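Local coordinates for VC0179-like protein (Escherichia coli, PDB 4XJ6) that probably joins nucleoside triphosphates into cyclic dinucleotides such as cyclic GMP-AMP, with bound magnesium, as a bacterial homolog of cyclic GMP-AMP synthase, at residues Asp94-Asp99 against Pro145-Thr150; Leu328-Phe333 against Thr365-Tyr370; Ala83-Leu88 against Leu152-Asp157. One frame throughout, in Å; residues are numbered along the deposited sequence.

Contact 1. Residues Asp94-Asp99 against Pro145-Thr150; sequences DEARDD and PSIGHT
Ala96 points its methyl group from the helix at the bend of chain formed by Ser146 and Ile147, and the backbones come close there, the CA atoms of Ala96 and Ile147 being 5.2 Å apart. The methyl faces two things at once: CB of Ala96 is 3.9 Å from the carbonyl O of Ser146 and 4.1 Å from CG1 of Ile147. The isoleucine starts off to one side of the helix, but CG1, anti to its own carbonyl carbon (chi1 -61°), brings the branch back, and CG1 of Ile147 rests 3.7 Å from the carbonyl O of Ala96. One turn on, Asp99 also aims at the loop. Its OD2 stands 3.3 Å from OG of Ser146, a polar approach without a hydrogen bond between the two. Each bonds instead to the backbone of Thr139: the carboxylate OD2 takes the N-H, and the serine OG bonds to the O. Thr139 thus holds both polar ends next to each other, while Met138 of strand 128-138 packs on Asp99, Ser146 and Ile147. The arrangement is a helix-to-loop contact: helix 94-102 packs on the loop between strand 128-138 and helix 149-166 of the nucleotidyltransferase domain, with Gly148 as the N-cap residue.

Contact 2. Residues Leu328-Phe333 against Thr365-Tyr370; sequences LLPEEF and TMEGLY
Met366 reaches out from segment 365-370 of helix 357-377 and lays its thioether over the ring of Phe333, the central aromatic interaction here. The methyl CE of Met366 sits 3.4 Å from the ring centroid of Phe333, 12° off the normal, a CH-pi contact over the middle of the face. The sulfur follows it on that face: SD of Met366 is 3.9 Å from the same centroid, making this a Met-aromatic pair. A chain extended beyond CG carries the thioether this far, and it crosses the phenylalanine at about a right angle. Phe349 adds an edge-to-face ring contact to Phe333.

The remaining contacts are apolar. Leu329 places CD2 3.8 Å from SD of Met366, so leucine and phenylalanine both bear on the sulfur. Pro330 lies where the backbones come nearest, its CA 5.7 Å from that of Met366. Its CG lies 4.0 Å from CB of Met366, while its CB meets CG of Glu367 at 3.6 Å, the hydrocarbon part of an exposed acid lying against the proline ring.

No hydrogen bond links the segments. Their axes approach to 8.4 Å and run nearly antiparallel, at 158°. Trp285 also packs on Met366, and Ala303 touches both Leu329 and Phe333: helices 318-335 and 357-377 pack here with helices 274-289 and 297-310 in the helical C-terminal domain of a cyclic GMP-AMP synthase-like enzyme.

Contact 3. Residues Ala83-Leu88 against Leu152-Asp157; sequences ADLARL and LLLLVD
Leu154 pushes one methyl, CD1, among three residues of helix 83-88. That single carbon lies 4.0 Å from CB of Leu85, 4.1 Å from CD1 of Leu88 and 3.9 Å from OD2 of Asp84. Its chi1 (-79°) sets CG beside the backbone N, and chi2 (-179°) then carries CD1 on toward helix 83-88, where the leucine crosses the side chains of Asp84 and Leu88 at about a right angle. A second contact lies beside the first: CD2 of Leu155 meets the forked end of Leu85, 3.8 Å from its CD2 and 4.0 Å from its CD1. Leu155 leaves its backbone alongside helix 83-88, and its end, CD2, comes nearer.

Around this first shell, Arg87 bridges back along its own helix to Asp84, NH2 to OD1 at 3.4 Å, and the same nitrogen also pairs with Glu80. The aspartate therefore has a charged partner for OD1, while its OD2 is the oxygen beside the Leu154 methyl. Thr150 and Leu151, on the preceding turn of helix 149-166, continue the packing against Leu88, and Val74 lies on Leu85. On the far side of helix 149-166, Leu152, Leu153 and Val156 pack on Met194 of strand 188-198.

The axes approach no closer than 10.4 Å, crossing at -135°, and the backbones do not meet; CD1 of Leu154 spans the distance, 3.9 Å from the backbone N of Leu85. The chemistry implies an apolar, mainly leucine contact with one carboxylate oxygen at its margin, while Asp84, Arg87 and Glu80 pair their charges within helix 79-90.

Overall arrangement
Contacts 1 and 3 are neighbours, their centres 12 Å apart, and share helix 149-166: contact 1 takes its start and the loop before it, contact 3 the next turns. Their other partners, helices 94-102 and 79-90, are consecutive. Both segments of contact 1 fall between 83-88 and 152-157, so it is nested within contact 3. The two touch directly, CG2 of Thr150 lying 3.7 Å from CD1 of Leu88. Contact 2 comes later, on the other side of the chain's centre, 47 Å from contact 1 and 45 Å from contact 3, centre to centre. Contacts 1 and 3 pack helices on the nucleotidyltransferase side, whereas contact 2 lies within the C-terminal domain, between helices 318-335 and 357-377.

Contact 1. Residues Asp94-Asp99 against Pro145-Thr150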
loop_
_atom_site.group_PDB
_atom_site.type_symbol
_atom_site.label_atom_id
_atom_site.label_comp_id
_atom_site.label_asym_id
_atom_site.label_seq_id
_atom_site.Cartn_x
_atom_site.Cartn_y
_atom_site.Cartn_z
ATOM N N ASP A 94 -4.893 33.758 -5.288
ATOM C CA ASP A 94 -6.159 33.739 -6.019
ATOM C C ASP A 94 -6.268 32.536 -6.950
ATOM O O ASP A 94 -7.296 31.865 -6.990
ATOM C CB ASP A 94 -6.333 35.031 -6.824
ATOM C CG ASP A 94 -6.684 36.222 -5.953
ATOM O OD1 ASP A 94 -7.543 36.074 -5.058
ATOM O OD2 ASP A 94 -6.101 37.308 -6.161
ATOM N N GLU A 95 -5.198 32.265 -7.690
ATOM C CA GLU A 95 -5.178 31.156 -8.638
ATOM C C GLU A 95 -5.337 29.818 -7.919
ATOM O O GLU A 95 -6.134 28.973 -8.328
ATOM C CB GLU A 95 -3.879 31.165 -9.448
ATOM C CG GLU A 95 -3.613 32.458 -10.212
ATOM C CD GLU A 95 -3.086 33.575 -9.329
ATOM O OE1 GLU A 95 -2.952 33.362 -8.105
ATOM O OE2 GLU A 95 -2.807 34.669 -9.861
ATOM N N ALA A 96 -4.574 29.633 -6.846
ATOM C CA ALA A 96 -4.666 28.420 -6.043
ATOM C C ALA A 96 -6.039 28.328 -5.391
ATOM O O ALA A 96 -6.624 27.247 -5.311
ATOM C CB ALA A 96 -3.571 28.388 -4.990
ATOM N N ARG A 97 -6.549 29.469 -4.933
ATOM C CA ARG A 97 -7.848 29.515 -4.274
ATOM C C ARG A 97 -8.961 29.149 -5.251
ATOM O O ARG A 97 -9.888 28.420 -4.898
ATOM C CB ARG A 97 -8.105 30.898 -3.673
ATOM C CG ARG A 97 -9.257 30.928 -2.681
ATOM C CD ARG A 97 -9.551 32.336 -2.196
ATOM N NE ARG A 97 -8.434 32.911 -1.456
ATOM C CZ ARG A 97 -8.214 32.701 -0.162
ATOM N NH1 ARG A 97 -9.034 31.924 0.536
ATOM N NH2 ARG A 97 -7.172 33.263 0.435
ATOM N N ASP A 98 -8.856 29.653 -6.479
ATOM C CA ASP A 98 -9.828 29.354 -7.527
ATOM C C ASP A 98 -9.911 27.854 -7.786
ATOM O O ASP A 98 -11.001 27.294 -7.905
ATOM C CB ASP A 98 -9.470 30.089 -8.820
ATOM C CG ASP A 98 -9.715 31.581 -8.730
ATOM O OD1 ASP A 98 -10.527 31.999 -7.879
ATOM O OD2 ASP A 98 -9.098 32.336 -9.512
ATOM N N ASP A 99 -8.751 27.211 -7.870
ATOM C CA ASP A 99 -8.685 25.770 -8.075
ATOM C C ASP A 99 -9.308 25.019 -6.904
ATOM O O ASP A 99 -10.103 24.096 -7.097
ATOM C CB ASP A 99 -7.237 25.320 -8.267
ATOM C CG ASP A 99 -6.665 25.744 -9.605
ATOM O OD1 ASP A 99 -7.448 25.935 -10.557
ATOM O OD2 ASP A 99 -5.427 25.877 -9.707
ATOM N N PRO A 145 2.855 21.767 -8.066
ATOM C CA PRO A 145 1.422 22.073 -7.979
ATOM C C PRO A 145 1.182 23.486 -7.449
ATOM O O PRO A 145 2.060 24.040 -6.785
ATOM C CB PRO A 145 0.898 21.019 -7.000
ATOM C CG PRO A 145 1.851 19.888 -7.130
ATOM C CD PRO A 145 3.189 20.513 -7.368
ATOM N N SER A 146 0.020 24.062 -7.743
ATOM C CA SER A 146 -0.270 25.432 -7.329
ATOM C C SER A 146 -0.642 25.505 -5.850
ATOM O O SER A 146 -0.186 26.393 -5.129
ATOM C CB SER A 146 -1.394 26.024 -8.182
ATOM O OG SER A 146 -2.616 25.335 -7.973
ATOM N N ILE A 147 -1.472 24.569 -5.406
ATOM C CA ILE A 147 -1.904 24.519 -4.014
ATOM C C ILE A 147 -0.815 23.919 -3.120
ATOM O O ILE A 147 -0.223 22.890 -3.450
ATOM C CB ILE A 147 -3.211 23.708 -3.867
ATOM C CG1 ILE A 147 -4.332 24.365 -4.677
ATOM C CG2 ILE A 147 -3.604 23.576 -2.403
ATOM C CD1 ILE A 147 -5.644 23.610 -4.649
ATOM N N GLY A 148 -0.549 24.581 -1.997
ATOM C CA GLY A 148 0.484 24.149 -1.071
ATOM C C GLY A 148 0.282 22.738 -0.555
ATOM O O GLY A 148 -0.852 22.303 -0.334
ATOM N N HIS A 149 1.385 22.020 -0.358
ATOM C CA HIS A 149 1.321 20.623 0.057
ATOM C C HIS A 149 0.875 20.486 1.509
ATOM O O HIS A 149 0.174 19.539 1.859
ATOM C CB HIS A 149 2.679 19.941 -0.141
ATOM C CG HIS A 149 3.700 20.307 0.893
ATOM N ND1 HIS A 149 4.238 19.385 1.765
ATOM C CD2 HIS A 149 4.276 21.494 1.198
ATOM C CE1 HIS A 149 5.104 19.987 2.560
ATOM N NE2 HIS A 149 5.145 21.268 2.239
ATOM N N THR A 150 1.269 21.440 2.347
ATOM C CA THR A 150 0.923 21.412 3.766
ATOM C C THR A 150 -0.585 21.509 3.970
ATOM O O THR A 150 -1.152 20.813 4.816
ATOM C CB THR A 150 1.609 22.555 4.531
ATOM O OG1 THR A 150 3.029 22.444 4.384
ATOM C CG2 THR A 150 1.248 22.507 6.009
#

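Contact 2. Residues Leu328-Phe333 against Thr365-Tyr370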
loop_
_atom_site.group_PDB
_atom_site.type_symbol
_atom_site.label_atom_id
_atom_site.label_comp_id
_atom_site.label_asym_id
_atom_site.label_seq_id
_atom_site.Cartn_x
_atom_site.Cartn_y
_atom_site.Cartn_z
ATOM N N LEU A 328 16.195 -18.478 -6.501
ATOM C CA LEU A 328 16.789 -17.347 -7.207
ATOM C C LEU A 328 16.506 -15.998 -6.550
ATOM O O LEU A 328 17.159 -15.002 -6.865
ATOM C CB LEU A 328 16.294 -17.324 -8.654
ATOM C CG LEU A 328 16.823 -18.447 -9.546
ATOM C CD1 LEU A 328 16.247 -18.348 -10.949
ATOM C CD2 LEU A 328 18.341 -18.409 -9.584
ATOM N N LEU A 329 15.535 -15.968 -5.642
ATOM C CA LEU A 329 15.139 -14.723 -4.984
ATOM C C LEU A 329 16.290 -13.986 -4.280
ATOM O O LEU A 329 16.393 -12.767 -4.406
ATOM C CB LEU A 329 14.015 -14.985 -3.978
ATOM C CG LEU A 329 13.340 -13.727 -3.437
ATOM C CD1 LEU A 329 12.476 -13.077 -4.512
ATOM C CD2 LEU A 329 12.527 -14.038 -2.190
ATOM N N PRO A 330 17.158 -14.708 -3.538
ATOM C CA PRO A 330 18.241 -13.963 -2.881
ATOM C C PRO A 330 19.216 -13.320 -3.867
ATOM O O PRO A 330 19.796 -12.275 -3.565
ATOM C CB PRO A 330 18.950 -15.036 -2.050
ATOM C CG PRO A 330 17.947 -16.107 -1.869
ATOM C CD PRO A 330 17.157 -16.124 -3.127
ATOM N N GLU A 331 19.390 -13.935 -5.032
ATOM C CA GLU A 331 20.314 -13.411 -6.031
ATOM C C GLU A 331 19.728 -12.196 -6.736
ATOM O O GLU A 331 20.464 -11.324 -7.199
ATOM C CB GLU A 331 20.676 -14.492 -7.048
ATOM C CG GLU A 331 21.425 -15.670 -6.447
ATOM C CD GLU A 331 22.712 -15.258 -5.752
ATOM O OE1 GLU A 331 23.388 -14.323 -6.234
ATOM O OE2 GLU A 331 23.045 -15.870 -4.716
ATOM N N GLU A 332 18.403 -12.142 -6.815
ATOM C CA GLU A 332 17.725 -10.980 -7.373
ATOM C C GLU A 332 17.982 -9.747 -6.526
ATOM O O GLU A 332 18.284 -8.674 -7.049
ATOM C CB GLU A 332 16.224 -11.230 -7.481
ATOM C CG GLU A 332 15.842 -12.079 -8.662
ATOM C CD GLU A 332 16.334 -11.495 -9.969
ATOM O OE1 GLU A 332 16.181 -10.273 -10.171
ATOM O OE2 GLU A 332 16.882 -12.257 -10.788
ATOM N N PHE A 333 17.858 -9.911 -5.213
ATOM C CA PHE A 333 18.079 -8.815 -4.278
ATOM C C PHE A 333 19.566 -8.519 -4.110
ATOM O O PHE A 333 19.940 -7.425 -3.694
ATOM C CB PHE A 333 17.435 -9.134 -2.927
ATOM C CG PHE A 333 15.943 -8.944 -2.909
ATOM C CD1 PHE A 333 15.108 -9.853 -3.531
ATOM C CD2 PHE A 333 15.378 -7.849 -2.274
ATOM C CE1 PHE A 333 13.736 -9.675 -3.522
ATOM C CE2 PHE A 333 14.008 -7.666 -2.259
ATOM C CZ PHE A 333 13.185 -8.583 -2.888
ATOM N N THR A 365 17.463 -14.151 5.248
ATOM C CA THR A 365 16.167 -14.746 5.554
ATOM C C THR A 365 15.593 -15.390 4.299
ATOM O O THR A 365 15.001 -16.465 4.352
ATOM C CB THR A 365 15.163 -13.708 6.099
ATOM O OG1 THR A 365 15.665 -13.140 7.315
ATOM C CG2 THR A 365 13.812 -14.364 6.372
ATOM N N MET A 366 15.786 -14.720 3.167
ATOM C CA MET A 366 15.329 -15.225 1.875
ATOM C C MET A 366 16.018 -16.534 1.512
ATOM O O MET A 366 15.393 -17.442 0.965
ATOM C CB MET A 366 15.577 -14.199 0.770
ATOM C CG MET A 366 14.689 -12.978 0.849
ATOM S SD MET A 366 15.018 -11.806 -0.478
ATOM C CE MET A 366 13.694 -10.641 -0.189
ATOM N N GLU A 367 17.310 -16.621 1.813
ATOM C CA GLU A 367 18.091 -17.816 1.514
ATOM C C GLU A 367 17.570 -19.028 2.284
ATOM O O GLU A 367 17.762 -20.170 1.870
ATOM C CB GLU A 367 19.566 -17.579 1.835
ATOM C CG GLU A 367 20.251 -16.598 0.889
ATOM C CD GLU A 367 21.608 -16.143 1.389
ATOM O OE1 GLU A 367 21.872 -16.280 2.601
ATOM O OE2 GLU A 367 22.411 -15.649 0.569
ATOM N N GLY A 368 16.896 -18.777 3.401
ATOM C CA GLY A 368 16.358 -19.854 4.211
ATOM C C GLY A 368 15.145 -20.531 3.598
ATOM O O GLY A 368 14.849 -21.685 3.909
ATOM N N LEU A 369 14.445 -19.813 2.724
ATOM C CA LEU A 369 13.200 -20.309 2.142
ATOM C C LEU A 369 13.371 -21.570 1.297
ATOM O O LEU A 369 12.612 -22.527 1.453
ATOM C CB LEU A 369 12.543 -19.221 1.289
ATOM C CG LEU A 369 11.249 -19.644 0.589
ATOM C CD1 LEU A 369 10.231 -20.178 1.595
ATOM C CD2 LEU A 369 10.660 -18.497 -0.222
ATOM N N TYR A 370 14.351 -21.561 0.398
ATOM C CA TYR A 370 14.562 -22.671 -0.528
ATOM C C TYR A 370 14.801 -23.988 0.203
ATOM O O TYR A 370 14.368 -25.049 -0.251
ATOM C CB TYR A 370 15.737 -22.367 -1.461
ATOM C CG TYR A 370 15.941 -23.389 -2.559
ATOM C CD1 TYR A 370 14.909 -23.719 -3.429
ATOM C CD2 TYR A 370 17.169 -24.007 -2.738
ATOM C CE1 TYR A 370 15.092 -24.647 -4.436
ATOM C CE2 TYR A 370 17.365 -24.934 -3.744
ATOM C CZ TYR A 370 16.321 -25.249 -4.592
ATOM O OH TYR A 370 16.507 -26.175 -5.594
#

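Contact 3. Residues Ala83-Leu88 against Leu152-Asp157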
loop_
_atom_site.group_PDB
_atom_site.type_symbol
_atom_site.label_atom_id
_atom_site.label_comp_id
_atom_site.label_asym_id
_atom_site.label_seq_id
_atom_site.Cartn_x
_atom_site.Cartn_y
_atom_site.Cartn_z
ATOM N N ALA A 83 -4.232 26.642 13.718
ATOM C CA ALA A 83 -3.723 27.970 13.397
ATOM C C ALA A 83 -3.026 27.963 12.040
ATOM O O ALA A 83 -3.162 28.903 11.258
ATOM C CB ALA A 83 -2.768 28.451 14.480
ATOM N N ASP A 84 -2.287 26.893 11.768
ATOM C CA ASP A 84 -1.539 26.768 10.523
ATOM C C ASP A 84 -2.478 26.673 9.326
ATOM O O ASP A 84 -2.298 27.375 8.329
ATOM C CB ASP A 84 -0.621 25.547 10.572
ATOM C CG ASP A 84 0.410 25.551 9.462
ATOM O OD1 ASP A 84 0.605 26.611 8.826
ATOM O OD2 ASP A 84 1.039 24.497 9.236
ATOM N N LEU A 85 -3.482 25.806 9.434
ATOM C CA LEU A 85 -4.471 25.637 8.375
ATOM C C LEU A 85 -5.267 26.919 8.171
ATOM O O LEU A 85 -5.650 27.251 7.049
ATOM C CB LEU A 85 -5.415 24.476 8.697
ATOM C CG LEU A 85 -6.417 24.127 7.595
ATOM C CD1 LEU A 85 -5.694 23.822 6.286
ATOM C CD2 LEU A 85 -7.299 22.959 8.018
ATOM N N ALA A 86 -5.510 27.633 9.266
ATOM C CA ALA A 86 -6.190 28.921 9.211
ATOM C C ALA A 86 -5.384 29.903 8.374
ATOM O O ALA A 86 -5.928 30.591 7.512
ATOM C CB ALA A 86 -6.414 29.472 10.613
ATOM N N ARG A 87 -4.081 29.952 8.630
ATOM C CA ARG A 87 -3.184 30.826 7.885
ATOM C C ARG A 87 -3.142 30.460 6.406
ATOM O O ARG A 87 -3.289 31.325 5.544
ATOM C CB ARG A 87 -1.775 30.777 8.471
ATOM C CG ARG A 87 -1.650 31.436 9.832
ATOM C CD ARG A 87 -0.197 31.616 10.227
ATOM N NE ARG A 87 0.493 30.340 10.394
ATOM C CZ ARG A 87 0.550 29.670 11.541
ATOM N NH1 ARG A 87 -0.049 30.155 12.620
ATOM N NH2 ARG A 87 1.202 28.518 11.611
ATOM N N LEU A 88 -2.942 29.174 6.125
ATOM C CA LEU A 88 -2.846 28.678 4.754
ATOM C C LEU A 88 -4.081 29.010 3.923
ATOM O O LEU A 88 -3.965 29.448 2.780
ATOM C CB LEU A 88 -2.623 27.166 4.754
ATOM C CG LEU A 88 -1.278 26.690 5.298
ATOM C CD1 LEU A 88 -1.274 25.180 5.471
ATOM C CD2 LEU A 88 -0.153 27.133 4.375
ATOM N N LEU A 152 -3.074 20.600 1.897
ATOM C CA LEU A 152 -3.711 19.347 1.504
ATOM C C LEU A 152 -3.432 18.235 2.504
ATOM O O LEU A 152 -4.295 17.402 2.782
ATOM C CB LEU A 152 -3.233 18.931 0.112
ATOM C CG LEU A 152 -3.426 19.967 -0.996
ATOM C CD1 LEU A 152 -2.712 19.531 -2.263
ATOM C CD2 LEU A 152 -4.905 20.166 -1.248
ATOM N N LEU A 153 -2.216 18.226 3.039
ATOM C CA LEU A 153 -1.820 17.227 4.023
ATOM C C LEU A 153 -2.565 17.415 5.339
ATOM O O LEU A 153 -2.941 16.443 5.994
ATOM C CB LEU A 153 -0.309 17.278 4.264
ATOM C CG LEU A 153 0.564 16.686 3.157
ATOM C CD1 LEU A 153 2.038 16.946 3.441
ATOM C CD2 LEU A 153 0.287 15.193 2.998
ATOM N N LEU A 154 -2.783 18.670 5.719
ATOM C CA LEU A 154 -3.523 18.982 6.938
ATOM C C LEU A 154 -5.003 18.639 6.806
ATOM O O LEU A 154 -5.675 18.368 7.800
ATOM C CB LEU A 154 -3.362 20.458 7.303
ATOM C CG LEU A 154 -2.050 20.840 7.988
ATOM C CD1 LEU A 154 -2.027 22.328 8.309
ATOM C CD2 LEU A 154 -1.839 20.006 9.246
ATOM N N LEU A 155 -5.506 18.656 5.576
ATOM C CA LEU A 155 -6.892 18.283 5.317
ATOM C C LEU A 155 -7.077 16.773 5.406
ATOM O O LEU A 155 -8.125 16.290 5.832
ATOM C CB LEU A 155 -7.342 18.787 3.947
ATOM C CG LEU A 155 -7.415 20.306 3.789
ATOM C CD1 LEU A 155 -8.036 20.667 2.453
ATOM C CD2 LEU A 155 -8.193 20.937 4.935
ATOM N N VAL A 156 -6.053 16.033 4.996
ATOM C CA VAL A 156 -6.057 14.585 5.137
ATOM C C VAL A 156 -5.971 14.223 6.612
ATOM O O VAL A 156 -6.710 13.361 7.096
ATOM C CB VAL A 156 -4.894 13.935 4.366
ATOM C CG1 VAL A 156 -4.761 12.472 4.744
ATOM C CG2 VAL A 156 -5.100 14.087 2.867
ATOM N N ASP A 157 -5.068 14.895 7.321
ATOM C CA ASP A 157 -4.904 14.688 8.754
ATOM C C ASP A 157 -6.199 14.995 9.493
ATOM O O ASP A 157 -6.594 14.263 10.397
ATOM C CB ASP A 157 -3.769 15.553 9.300
ATOM C CG ASP A 157 -2.402 15.060 8.876
ATOM O OD1 ASP A 157 -2.326 13.984 8.251
ATOM O OD2 ASP A 157 -1.403 15.745 9.183
#